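Local coordinates for protein serpin-12 (Manduca sexta, PDB 6CJ7) that probably inhibits serine proteases through the serpin mechanism and controls the prophenoloxidase activation system in larval hemolymph, at residues A[97-103]-A[120-126]; A[163-169]-A[313-319]; A[173-178]-A[226-232]; A[271-275]-A[325-329]. One frame throughout, in Å; residues are numbered along the deposited sequence.

Contact 1 of 4, residues A[97-103]-A[120-126]; sequences NNVFLSE and DSDLTPT
Leu123 pushes its CD1 methyl between Val99 and Leu101, 3.6 Å from Val99 CG1 and 3.9 Å from Leu101 CB. This is the tight, apolar face of the parallel strand pair 97-102 and 123-126, and Leu107, Leu305 and Phe111 close over it. The backbones are held by alternating bonds: Thr124 N to Val99 O (2.8 Å) and Leu101 N to Thr124 O, continued by Thr126 N to Leu101 O and Glu103 N to Thr126 O. On the other face the Phe100 ring lies alongside Thr124, while Thr126 OG1 meets the ring edge near its plane, 3.3 Å from Phe100 CD2.

Toward Asn97 the pairing turns polar and watery. Thr124 OG1, set beside its own backbone N (chi1 -60°), donates to Asn98 OD1 at 2.8 Å, and a water joins the same hydroxyl to Asn98 ND2. Asn97 ND2 gives a straight bond (164°) to Asp120 O, 3.1 Å away, in its own amide plane but above the carbonyl's. One water joins Asn97 N to Asp120 O; another joins Asn97 ND2, weakly, to Asp120 OD2. Asn97 OD1 is taken by Asn169 of the next strand; Asp122 OD1 pairs with Lys112 and also accepts from Leu123 N. At the opposite end the exposed Glu103 and Pro125 touch loosely, Glu103 CG to Pro125 CB 4.1 Å. The short edge strand is therefore fixed by backbone bonds and one leucine plug, whereas the residues leading into it are held by side-chain amides and bridging waters, and Asp122 N is buried there without a partner.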
# COMPACT_ATOMS: atom_id res chain seq x y z
N ASN A 97 6.44 -7.95 -6.76
CA ASN A 97 5.41 -8.96 -6.54
C ASN A 97 5.97 -10.31 -6.97
O ASN A 97 6.54 -10.43 -8.05
CB ASN A 97 4.14 -8.64 -7.34
CG ASN A 97 3.66 -7.20 -7.14
OD1 ASN A 97 3.33 -6.81 -6.02
ND2 ASN A 97 3.62 -6.43 -8.23
N ASN A 98 5.81 -11.33 -6.12
CA ASN A 98 6.28 -12.65 -6.53
C ASN A 98 5.60 -13.72 -5.69
O ASN A 98 5.14 -13.48 -4.57
CB ASN A 98 7.81 -12.77 -6.39
CG ASN A 98 8.45 -13.61 -7.50
OD1 ASN A 98 7.90 -14.63 -7.94
ND2 ASN A 98 9.64 -13.21 -7.93
N VAL A 99 5.56 -14.92 -6.25
CA VAL A 99 5.08 -16.12 -5.55
C VAL A 99 6.24 -17.11 -5.58
O VAL A 99 6.62 -17.59 -6.65
CB VAL A 99 3.83 -16.72 -6.21
CG1 VAL A 99 3.34 -17.93 -5.41
CG2 VAL A 99 2.73 -15.69 -6.36
N PHE A 100 6.80 -17.40 -4.41
CA PHE A 100 7.93 -18.32 -4.30
C PHE A 100 7.38 -19.69 -3.91
O PHE A 100 6.95 -19.89 -2.77
CB PHE A 100 8.95 -17.80 -3.29
CG PHE A 100 9.60 -16.51 -3.72
CD1 PHE A 100 9.16 -15.29 -3.24
CD2 PHE A 100 10.65 -16.54 -4.63
CE1 PHE A 100 9.76 -14.09 -3.65
CE2 PHE A 100 11.26 -15.35 -5.05
CZ PHE A 100 10.81 -14.13 -4.56
N LEU A 101 7.36 -20.59 -4.88
CA LEU A 101 6.73 -21.90 -4.75
C LEU A 101 7.79 -22.97 -4.54
O LEU A 101 8.71 -23.11 -5.36
CB LEU A 101 5.89 -22.22 -5.98
CG LEU A 101 5.28 -23.61 -6.00
CD1 LEU A 101 4.17 -23.68 -4.98
CD2 LEU A 101 4.74 -23.84 -7.40
N SER A 102 7.65 -23.75 -3.46
CA SER A 102 8.60 -24.81 -3.17
C SER A 102 8.77 -25.74 -4.36
O SER A 102 7.81 -26.09 -5.04
CB SER A 102 8.12 -25.62 -1.97
OG SER A 102 8.77 -26.87 -1.88
N GLU A 103 10.02 -26.16 -4.60
CA GLU A 103 10.30 -27.09 -5.68
C GLU A 103 9.70 -28.47 -5.45
O GLU A 103 9.80 -29.32 -6.33
CB GLU A 103 11.81 -27.21 -5.89
CG GLU A 103 12.43 -25.98 -6.50
CD GLU A 103 13.89 -26.19 -6.85
OE1 GLU A 103 14.34 -27.35 -6.73
OE2 GLU A 103 14.56 -25.22 -7.23
N ASP A 120 2.15 -8.08 -12.98
CA ASP A 120 3.52 -7.63 -12.74
C ASP A 120 4.16 -8.48 -11.63
O ASP A 120 4.77 -7.99 -10.68
CB ASP A 120 3.56 -6.14 -12.40
CG ASP A 120 4.96 -5.61 -12.22
OD1 ASP A 120 5.88 -6.07 -12.93
OD2 ASP A 120 5.15 -4.76 -11.33
N SER A 121 3.97 -9.78 -11.75
CA SER A 121 4.39 -10.72 -10.71
C SER A 121 5.01 -11.92 -11.41
O SER A 121 5.37 -11.85 -12.59
CB SER A 121 3.19 -11.07 -9.82
OG SER A 121 3.60 -11.84 -8.69
N ASP A 122 5.15 -13.03 -10.68
CA ASP A 122 5.78 -14.21 -11.25
C ASP A 122 5.46 -15.39 -10.36
O ASP A 122 4.94 -15.25 -9.26
CB ASP A 122 7.30 -14.02 -11.37
CG ASP A 122 7.90 -14.75 -12.55
OD1 ASP A 122 7.24 -15.66 -13.10
OD2 ASP A 122 9.05 -14.41 -12.91
N LEU A 123 5.76 -16.58 -10.87
CA LEU A 123 5.72 -17.81 -10.09
C LEU A 123 7.11 -18.42 -10.16
O LEU A 123 7.55 -18.84 -11.23
CB LEU A 123 4.64 -18.75 -10.63
CG LEU A 123 4.33 -20.03 -9.85
CD1 LEU A 123 4.05 -19.74 -8.40
CD2 LEU A 123 3.14 -20.74 -10.48
N THR A 124 7.79 -18.48 -9.02
CA THR A 124 9.24 -18.71 -8.97
C THR A 124 9.57 -19.96 -8.17
O THR A 124 9.34 -19.99 -6.94
CB THR A 124 9.95 -17.49 -8.38
OG1 THR A 124 9.68 -16.33 -9.18
CG2 THR A 124 11.46 -17.72 -8.34
N PRO A 125 10.10 -21.02 -8.79
CA PRO A 125 10.50 -22.20 -8.01
C PRO A 125 11.61 -21.84 -7.03
O PRO A 125 12.54 -21.10 -7.35
CB PRO A 125 10.99 -23.18 -9.08
CG PRO A 125 10.44 -22.68 -10.36
CD PRO A 125 10.32 -21.20 -10.23
N THR A 126 11.49 -22.38 -5.82
CA THR A 126 12.36 -22.02 -4.70
C THR A 126 12.63 -23.24 -3.84
O THR A 126 11.70 -23.96 -3.47
CB THR A 126 11.72 -20.92 -3.85
OG1 THR A 126 11.44 -19.78 -4.68
CG2 THR A 126 12.64 -20.51 -2.70
O HOH W 1 7.18 -7.17 -9.49
O HOH W 2 2.77 -3.98 -9.75
O HOH W 3 11.64 -14.10 -9.97

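Contact 2 of 4, residues A[163-169]-A[313-319]; sequences TQMVMVN and PQVSSAL
Met165 and Met167 supply the bumps, and the chain from Pro313 to Val315 supplies the hollows. Met165 leaves the backbone with CG anti to N (chi1 -167°), then bends at its sulfur, so that CE drops against the Pro313 ring, 3.7 Å from Pro313 CB, and beside Gln314 O. Met167 lays its SD across Val315 CG2 at 3.9 Å, the two side chains meeting at about a right angle. Over the other face Val166 CG1 brushes Leu319 CD1 more loosely, at 4.3 Å. Ser316 is a small knob facing the partner chain: its OG accepts from Gln164 N (2.9 Å) and Met165 N (3.2 Å), while Met165 O takes both Ser316 N and Ser317 N in its carbonyl plane. Beyond that fork the parallel pairing becomes regular, with Met167 N bonded to Ser317 O and Leu319 N to Met167 O. Outside, the side chains of Gln164 and Gln314 cross with their amide planes 32° apart.

Strand 165-174 thus sits between 317-326 and 92-102, with Val99 packing on both methionines and helix 40-51 lying under Met167 and Asn169. In serpins the cleaved reactive loop inserts between these two central strands; here they pair directly, consistent with the uninserted form.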
# COMPACT_ATOMS: atom_id res chain seq x y z
N THR A 163 8.13 -25.49 4.20
CA THR A 163 7.52 -24.33 3.56
C THR A 163 7.07 -24.67 2.16
O THR A 163 7.81 -25.29 1.39
CB THR A 163 8.51 -23.17 3.52
OG1 THR A 163 8.89 -22.85 4.86
CG2 THR A 163 7.92 -21.93 2.82
N GLN A 164 5.84 -24.27 1.82
CA GLN A 164 5.28 -24.56 0.50
C GLN A 164 5.25 -23.34 -0.40
O GLN A 164 5.57 -23.45 -1.59
CB GLN A 164 3.86 -25.13 0.64
CG GLN A 164 3.86 -26.43 1.42
CD GLN A 164 2.62 -27.25 1.21
OE1 GLN A 164 2.56 -28.41 1.62
NE2 GLN A 164 1.62 -26.66 0.56
N MET A 165 4.89 -22.17 0.12
CA MET A 165 4.67 -21.02 -0.74
C MET A 165 4.84 -19.75 0.08
O MET A 165 4.21 -19.60 1.13
CB MET A 165 3.26 -21.06 -1.36
CG MET A 165 3.08 -20.08 -2.49
SD MET A 165 1.35 -19.98 -3.01
CE MET A 165 0.76 -21.64 -2.78
N VAL A 166 5.68 -18.84 -0.41
CA VAL A 166 5.88 -17.54 0.21
C VAL A 166 5.44 -16.49 -0.79
O VAL A 166 6.02 -16.37 -1.88
CB VAL A 166 7.35 -17.32 0.62
CG1 VAL A 166 7.53 -15.89 1.16
CG2 VAL A 166 7.77 -18.34 1.65
N MET A 167 4.42 -15.72 -0.43
CA MET A 167 3.96 -14.63 -1.28
C MET A 167 4.54 -13.31 -0.77
O MET A 167 4.49 -13.03 0.44
CB MET A 167 2.44 -14.60 -1.30
CG MET A 167 1.87 -15.99 -1.67
SD MET A 167 0.18 -15.87 -2.18
CE MET A 167 0.36 -15.16 -3.82
N VAL A 168 5.11 -12.52 -1.68
CA VAL A 168 5.67 -11.20 -1.34
C VAL A 168 5.08 -10.14 -2.25
O VAL A 168 4.98 -10.32 -3.47
CB VAL A 168 7.22 -11.17 -1.39
CG1 VAL A 168 7.81 -12.16 -0.45
CG2 VAL A 168 7.73 -11.40 -2.80
N ASN A 169 4.68 -9.02 -1.66
CA ASN A 169 4.19 -7.88 -2.42
C ASN A 169 4.70 -6.65 -1.71
O ASN A 169 4.29 -6.38 -0.57
CB ASN A 169 2.67 -7.87 -2.53
CG ASN A 169 2.15 -9.07 -3.28
OD1 ASN A 169 1.91 -10.15 -2.70
ND2 ASN A 169 1.98 -8.91 -4.60
N PRO A 313 -0.71 -26.90 -3.16
CA PRO A 313 0.02 -26.13 -2.13
C PRO A 313 -0.95 -25.26 -1.36
O PRO A 313 -2.11 -25.09 -1.73
CB PRO A 313 1.00 -25.29 -2.95
CG PRO A 313 0.24 -25.04 -4.24
CD PRO A 313 -0.56 -26.31 -4.50
N GLN A 314 -0.47 -24.73 -0.24
CA GLN A 314 -1.18 -23.66 0.45
C GLN A 314 -0.20 -22.53 0.73
O GLN A 314 1.02 -22.69 0.57
CB GLN A 314 -1.84 -24.13 1.75
CG GLN A 314 -0.88 -24.50 2.86
CD GLN A 314 -0.42 -25.93 2.80
OE1 GLN A 314 -1.07 -26.80 2.17
NE2 GLN A 314 0.70 -26.21 3.44
N VAL A 315 -0.74 -21.38 1.14
CA VAL A 315 0.09 -20.23 1.47
C VAL A 315 0.75 -20.46 2.82
O VAL A 315 0.06 -20.66 3.83
CB VAL A 315 -0.73 -18.93 1.48
CG1 VAL A 315 0.17 -17.75 1.89
CG2 VAL A 315 -1.37 -18.67 0.11
N SER A 316 2.08 -20.47 2.83
CA SER A 316 2.80 -20.59 4.10
C SER A 316 3.06 -19.24 4.74
O SER A 316 2.95 -19.11 5.97
CB SER A 316 4.15 -21.30 3.89
OG SER A 316 3.96 -22.52 3.21
N SER A 317 3.43 -18.25 3.94
CA SER A 317 3.69 -16.91 4.42
C SER A 317 3.16 -15.93 3.39
O SER A 317 3.29 -16.16 2.19
CB SER A 317 5.19 -16.68 4.65
OG SER A 317 5.66 -17.45 5.74
N ALA A 318 2.53 -14.85 3.87
CA ALA A 318 2.03 -13.78 3.02
C ALA A 318 2.58 -12.49 3.60
O ALA A 318 2.19 -12.08 4.70
CB ALA A 318 0.50 -13.75 2.97
N LEU A 319 3.51 -11.86 2.88
CA LEU A 319 4.31 -10.77 3.42
C LEU A 319 4.17 -9.53 2.56
O LEU A 319 4.23 -9.61 1.32
CB LEU A 319 5.79 -11.18 3.51
CG LEU A 319 6.03 -12.48 4.28
CD1 LEU A 319 7.49 -12.91 4.20
CD2 LEU A 319 5.61 -12.28 5.72
O HOH W 4 1.45 -28.29 4.52

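Contact 3 of 4, residues A[173-178]-A[226-232]; sequences FKGLWE and PFEYNEY
Phe227 is wedged between Trp177 and Phe173, and its side chain can be traced outward atom by atom. CB lies 3.5 Å from Leu176 O. With CG beside the backbone N (chi1 -72°), the ring turns back over the partner chain: CD2 passes the Gly175-Leu176 peptide, with Leu176 O at the ring edge. The Gly175 backbone runs close to the ring, Gly175 C lying 3.6 Å from Phe227 CD2. CE2 reaches Trp177 CE3 at 3.6 Å, and the tip, CZ, lies over the indole, 3.4 Å from Trp177 CZ3. The six-membered ring of Trp177 and the Phe227 ring lie 12° from parallel, centroids 4.2 Å apart, an offset stack. Phe227 CE1 turns to Phe173, whose edge, led by its CE1, points at the opposite face of Phe227 in a T-shaped pair with planes at 78°. The same Phe173 ring presents the edge at CE2 to a face of Tyr232, 3.7 Å from Tyr232 CD2, completing a four-ring cluster.

The backbones add a straight bond from Glu178 N to Pro226 O (3.0 Å) and a weak one from Glu228 N to Leu176 O. Trp177 NE1 reaches over to Asp327 O, and Glu228 pairs with Arg90. The cluster joins the end of strand 165-174 to the turn between strands 220-226 and 232-239; Leu93 of strand 92-102, Leu324 of 317-326 and Leu363 of 359-365 pack round it.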
# COMPACT_ATOMS: atom_id res chain seq x y z
N PHE A 173 7.52 4.23 -2.79
CA PHE A 173 7.23 5.43 -3.55
C PHE A 173 8.01 6.62 -3.01
O PHE A 173 8.00 6.87 -1.81
CB PHE A 173 5.74 5.79 -3.55
CG PHE A 173 5.41 6.98 -4.42
CD1 PHE A 173 5.31 8.26 -3.88
CD2 PHE A 173 5.22 6.83 -5.78
CE1 PHE A 173 5.02 9.36 -4.66
CE2 PHE A 173 4.93 7.92 -6.58
CZ PHE A 173 4.82 9.20 -6.03
N LYS A 174 8.66 7.35 -3.92
CA LYS A 174 9.18 8.68 -3.62
C LYS A 174 8.96 9.51 -4.88
O LYS A 174 9.53 9.19 -5.93
CB LYS A 174 10.67 8.64 -3.25
CG LYS A 174 11.17 9.90 -2.51
CD LYS A 174 11.42 11.06 -3.43
CE LYS A 174 11.70 12.33 -2.64
NZ LYS A 174 11.66 13.51 -3.53
N GLY A 175 8.13 10.55 -4.78
CA GLY A 175 7.75 11.32 -5.94
C GLY A 175 8.39 12.70 -5.93
O GLY A 175 9.07 13.11 -4.99
N LEU A 176 8.17 13.41 -7.03
CA LEU A 176 8.60 14.79 -7.19
C LEU A 176 7.35 15.66 -7.28
O LEU A 176 6.49 15.41 -8.12
CB LEU A 176 9.45 14.93 -8.45
CG LEU A 176 10.23 16.23 -8.67
CD1 LEU A 176 11.66 16.04 -8.23
CD2 LEU A 176 10.17 16.63 -10.13
N TRP A 177 7.25 16.66 -6.41
CA TRP A 177 6.09 17.53 -6.47
C TRP A 177 6.04 18.27 -7.80
O TRP A 177 7.07 18.59 -8.41
CB TRP A 177 6.11 18.55 -5.33
CG TRP A 177 6.13 17.96 -3.96
CD1 TRP A 177 7.14 18.08 -3.05
CD2 TRP A 177 5.11 17.18 -3.32
NE1 TRP A 177 6.82 17.42 -1.90
CE2 TRP A 177 5.57 16.86 -2.03
CE3 TRP A 177 3.84 16.71 -3.72
CZ2 TRP A 177 4.83 16.10 -1.13
CZ3 TRP A 177 3.10 15.95 -2.83
CH2 TRP A 177 3.60 15.66 -1.53
N GLU A 178 4.82 18.56 -8.25
CA GLU A 178 4.64 19.44 -9.40
C GLU A 178 5.35 20.77 -9.18
O GLU A 178 6.00 21.31 -10.09
CB GLU A 178 3.15 19.64 -9.64
CG GLU A 178 2.76 20.25 -10.96
CD GLU A 178 1.25 20.35 -11.11
OE1 GLU A 178 0.61 21.01 -10.27
OE2 GLU A 178 0.70 19.73 -12.05
N PRO A 226 -0.31 17.59 -5.91
CA PRO A 226 0.03 16.80 -7.10
C PRO A 226 1.52 16.54 -7.25
O PRO A 226 2.37 17.37 -6.91
CB PRO A 226 -0.48 17.68 -8.26
CG PRO A 226 -1.25 18.80 -7.63
CD PRO A 226 -0.70 18.97 -6.25
N PHE A 227 1.83 15.35 -7.76
CA PHE A 227 3.19 15.02 -8.15
C PHE A 227 3.38 15.34 -9.63
O PHE A 227 2.45 15.78 -10.31
CB PHE A 227 3.50 13.56 -7.81
CG PHE A 227 3.64 13.30 -6.33
CD1 PHE A 227 2.58 12.78 -5.59
CD2 PHE A 227 4.85 13.55 -5.67
CE1 PHE A 227 2.73 12.52 -4.22
CE2 PHE A 227 5.00 13.31 -4.30
CZ PHE A 227 3.94 12.79 -3.58
N GLU A 228 4.60 15.12 -10.13
CA GLU A 228 4.98 15.54 -11.48
C GLU A 228 4.04 14.98 -12.54
O GLU A 228 3.67 13.80 -12.50
CB GLU A 228 6.42 15.10 -11.78
CG GLU A 228 7.14 16.00 -12.77
CD GLU A 228 8.52 15.49 -13.21
OE1 GLU A 228 8.83 14.30 -13.01
OE2 GLU A 228 9.29 16.30 -13.77
N TYR A 229 3.64 15.84 -13.48
CA TYR A 229 2.74 15.49 -14.59
C TYR A 229 1.37 15.02 -14.09
O TYR A 229 0.62 14.39 -14.85
CB TYR A 229 3.37 14.45 -15.51
CG TYR A 229 4.74 14.85 -16.00
CD1 TYR A 229 4.92 16.03 -16.73
CD2 TYR A 229 5.86 14.08 -15.73
CE1 TYR A 229 6.17 16.41 -17.17
CE2 TYR A 229 7.12 14.46 -16.18
CZ TYR A 229 7.27 15.63 -16.89
OH TYR A 229 8.52 16.01 -17.33
N ASN A 230 1.04 15.35 -12.85
CA ASN A 230 -0.19 14.94 -12.18
C ASN A 230 -0.42 13.44 -12.29
O ASN A 230 -1.56 12.97 -12.37
CB ASN A 230 -1.41 15.71 -12.71
CG ASN A 230 -2.56 15.73 -11.71
OD1 ASN A 230 -2.33 15.82 -10.50
ND2 ASN A 230 -3.78 15.61 -12.20
N GLU A 231 0.66 12.66 -12.27
CA GLU A 231 0.53 11.20 -12.33
C GLU A 231 -0.05 10.66 -11.03
O GLU A 231 -0.85 9.71 -11.05
CB GLU A 231 1.89 10.57 -12.60
CG GLU A 231 2.39 10.85 -14.00
CD GLU A 231 3.82 10.44 -14.22
OE1 GLU A 231 4.51 10.12 -13.20
OE2 GLU A 231 4.26 10.47 -15.39
N TYR A 232 0.35 11.25 -9.92
CA TYR A 232 -0.07 10.84 -8.59
C TYR A 232 -0.44 12.08 -7.79
O TYR A 232 -0.01 13.20 -8.11
CB TYR A 232 1.04 10.09 -7.82
CG TYR A 232 1.64 8.95 -8.61
CD1 TYR A 232 1.08 7.68 -8.57
CD2 TYR A 232 2.78 9.14 -9.38
CE1 TYR A 232 1.62 6.64 -9.31
CE2 TYR A 232 3.33 8.12 -10.13
CZ TYR A 232 2.76 6.86 -10.08
OH TYR A 232 3.31 5.84 -10.81

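Contact 4 of 4, residues A[271-275]-A[325-329]; sequences ELPKF and TIDER
Ile326 lays its side chain over Phe275: CG1 sits above one ring face, 4.1 Å from the centroid and 19° off the normal, in a CH-pi contact, and CD1 approaches Phe275 CE2 at 3.5 Å. The same CD1 methyl touches Leu272 CD2 at 3.8 Å, so that three apolar side chains share a small core. Phe275 CG sits between the backbone N and the carbonyl carbon (chi1 64°), which turns one ring face to Ile326. Backbone support comes from Ile326 N, which donates to Phe275 O at 3.0 Å, almost dead straight.

Farther out lies a charged layer. Lys274 bends at chi2 and chi3, running its CD past Asp327 CB at 3.8 Å before NZ reaches Glu328 OE2 at 3.2 Å, a salt bridge that uses the syn lone pair. A water between Lys274 NZ, held weakly, and Glu328 OE1 completes a small ring.

The next shell sets these groups. Thr186 bonds to Glu328 OE1, while Met204 of strand 198-215 packs on Ile326, Lys274 and Glu328. Asp327 OD1 takes Arg329 N, 3.1 Å away, in an Asx turn, and it also pairs with Lys174. Thr325 OG1 bonds to Ser276 OG.

This is the breach of the main serpin sheet, where loop insertion is thought to begin; the Lys274-Glu328 pair appears equivalent to the lysine-glutamate bridge known at this place in antitrypsin. The chemistry is that of a small apolar patch with a single straight backbone bond beside it and, farther out, one water-bridged salt bridge whose Glu328 has a second partner in Thr186.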
# COMPACT_ATOMS: atom_id res chain seq x y z
N GLU A 271 1.45 23.75 5.98
CA GLU A 271 2.60 23.29 6.74
C GLU A 271 2.47 21.79 6.86
O GLU A 271 1.54 21.29 7.49
CB GLU A 271 2.66 23.94 8.12
CG GLU A 271 2.79 25.46 8.03
CD GLU A 271 2.89 26.15 9.37
OE1 GLU A 271 3.07 25.49 10.41
OE2 GLU A 271 2.78 27.40 9.40
N LEU A 272 3.41 21.07 6.24
CA LEU A 272 3.34 19.60 6.13
C LEU A 272 4.63 18.97 6.64
O LEU A 272 5.69 19.22 6.07
CB LEU A 272 3.07 19.20 4.67
CG LEU A 272 2.88 17.70 4.43
CD1 LEU A 272 1.56 17.24 5.01
CD2 LEU A 272 2.95 17.37 2.93
N PRO A 273 4.60 18.13 7.68
CA PRO A 273 5.84 17.50 8.15
C PRO A 273 6.42 16.58 7.08
O PRO A 273 5.71 15.80 6.44
CB PRO A 273 5.40 16.71 9.39
CG PRO A 273 3.98 16.99 9.60
CD PRO A 273 3.40 17.66 8.41
N LYS A 274 7.74 16.69 6.90
CA LYS A 274 8.48 15.65 6.19
C LYS A 274 8.37 14.34 6.94
O LYS A 274 8.46 14.31 8.17
CB LYS A 274 9.98 16.01 6.09
CG LYS A 274 10.33 17.12 5.15
CD LYS A 274 11.66 16.83 4.47
CE LYS A 274 12.84 17.28 5.30
NZ LYS A 274 14.10 17.18 4.50
N PHE A 275 8.22 13.24 6.20
CA PHE A 275 8.26 11.93 6.85
C PHE A 275 8.72 10.88 5.86
O PHE A 275 8.65 11.05 4.64
CB PHE A 275 6.89 11.56 7.45
CG PHE A 275 5.79 11.39 6.45
CD1 PHE A 275 5.60 10.17 5.78
CD2 PHE A 275 4.92 12.43 6.18
CE1 PHE A 275 4.58 10.02 4.86
CE2 PHE A 275 3.89 12.28 5.27
CZ PHE A 275 3.72 11.08 4.60
N THR A 325 8.13 7.96 1.18
CA THR A 325 8.99 9.05 1.62
C THR A 325 8.54 10.32 0.94
O THR A 325 8.31 10.33 -0.27
CB THR A 325 10.47 8.78 1.27
OG1 THR A 325 10.89 7.55 1.87
CG2 THR A 325 11.36 9.90 1.77
N ILE A 326 8.45 11.42 1.70
CA ILE A 326 8.23 12.72 1.09
C ILE A 326 9.30 13.70 1.55
O ILE A 326 9.83 13.59 2.66
CB ILE A 326 6.81 13.29 1.38
CG1 ILE A 326 6.62 13.68 2.83
CG2 ILE A 326 5.72 12.31 0.93
CD1 ILE A 326 5.38 14.51 3.02
N ASP A 327 9.64 14.64 0.67
CA ASP A 327 10.53 15.75 1.04
C ASP A 327 10.19 16.94 0.14
O ASP A 327 9.13 16.96 -0.49
CB ASP A 327 12.01 15.32 0.98
CG ASP A 327 12.50 14.96 -0.41
OD1 ASP A 327 11.88 15.35 -1.43
OD2 ASP A 327 13.55 14.28 -0.49
N GLU A 328 11.08 17.93 0.09
CA GLU A 328 10.75 19.20 -0.55
C GLU A 328 10.79 19.16 -2.07
O GLU A 328 10.30 20.10 -2.71
CB GLU A 328 11.70 20.30 -0.09
CG GLU A 328 11.62 20.71 1.38
CD GLU A 328 12.55 19.90 2.28
OE1 GLU A 328 12.81 20.38 3.41
OE2 GLU A 328 13.00 18.80 1.92
N ARG A 329 11.41 18.15 -2.67
CA ARG A 329 11.86 18.29 -4.05
C ARG A 329 10.70 18.32 -5.04
O ARG A 329 9.74 17.56 -4.92
CB ARG A 329 12.84 17.16 -4.40
CG ARG A 329 13.74 17.53 -5.56
CD ARG A 329 14.80 16.49 -5.87
NE ARG A 329 15.54 16.86 -7.08
CZ ARG A 329 15.48 16.19 -8.22
NH1 ARG A 329 14.74 15.09 -8.31
NH2 ARG A 329 16.18 16.60 -9.27
O HOH W 5 15.26 20.35 4.89

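Overall arrangement
All four contacts meet strands of the main serpin sheet, at opposite ends of it. Contacts 1 and 2, centres about 9 Å apart, share the far end: strands 92-102 and 165-174 pair directly through backbone bonds. Contacts 3 and 4, centres about 13 Å apart, touch each other at the breach. Strand 165-174 serves contacts 2 and 3, strand 317-326 contacts 2 and 4, so both central strands span the two ends. Contact 1 is partly buried, with waters at its edge; the others are buried. Regular parallel pairing dominates contacts 1 and 2, whereas aromatic stacking rules contact 3, and a hydrophobic patch with a salt bridge contact 4.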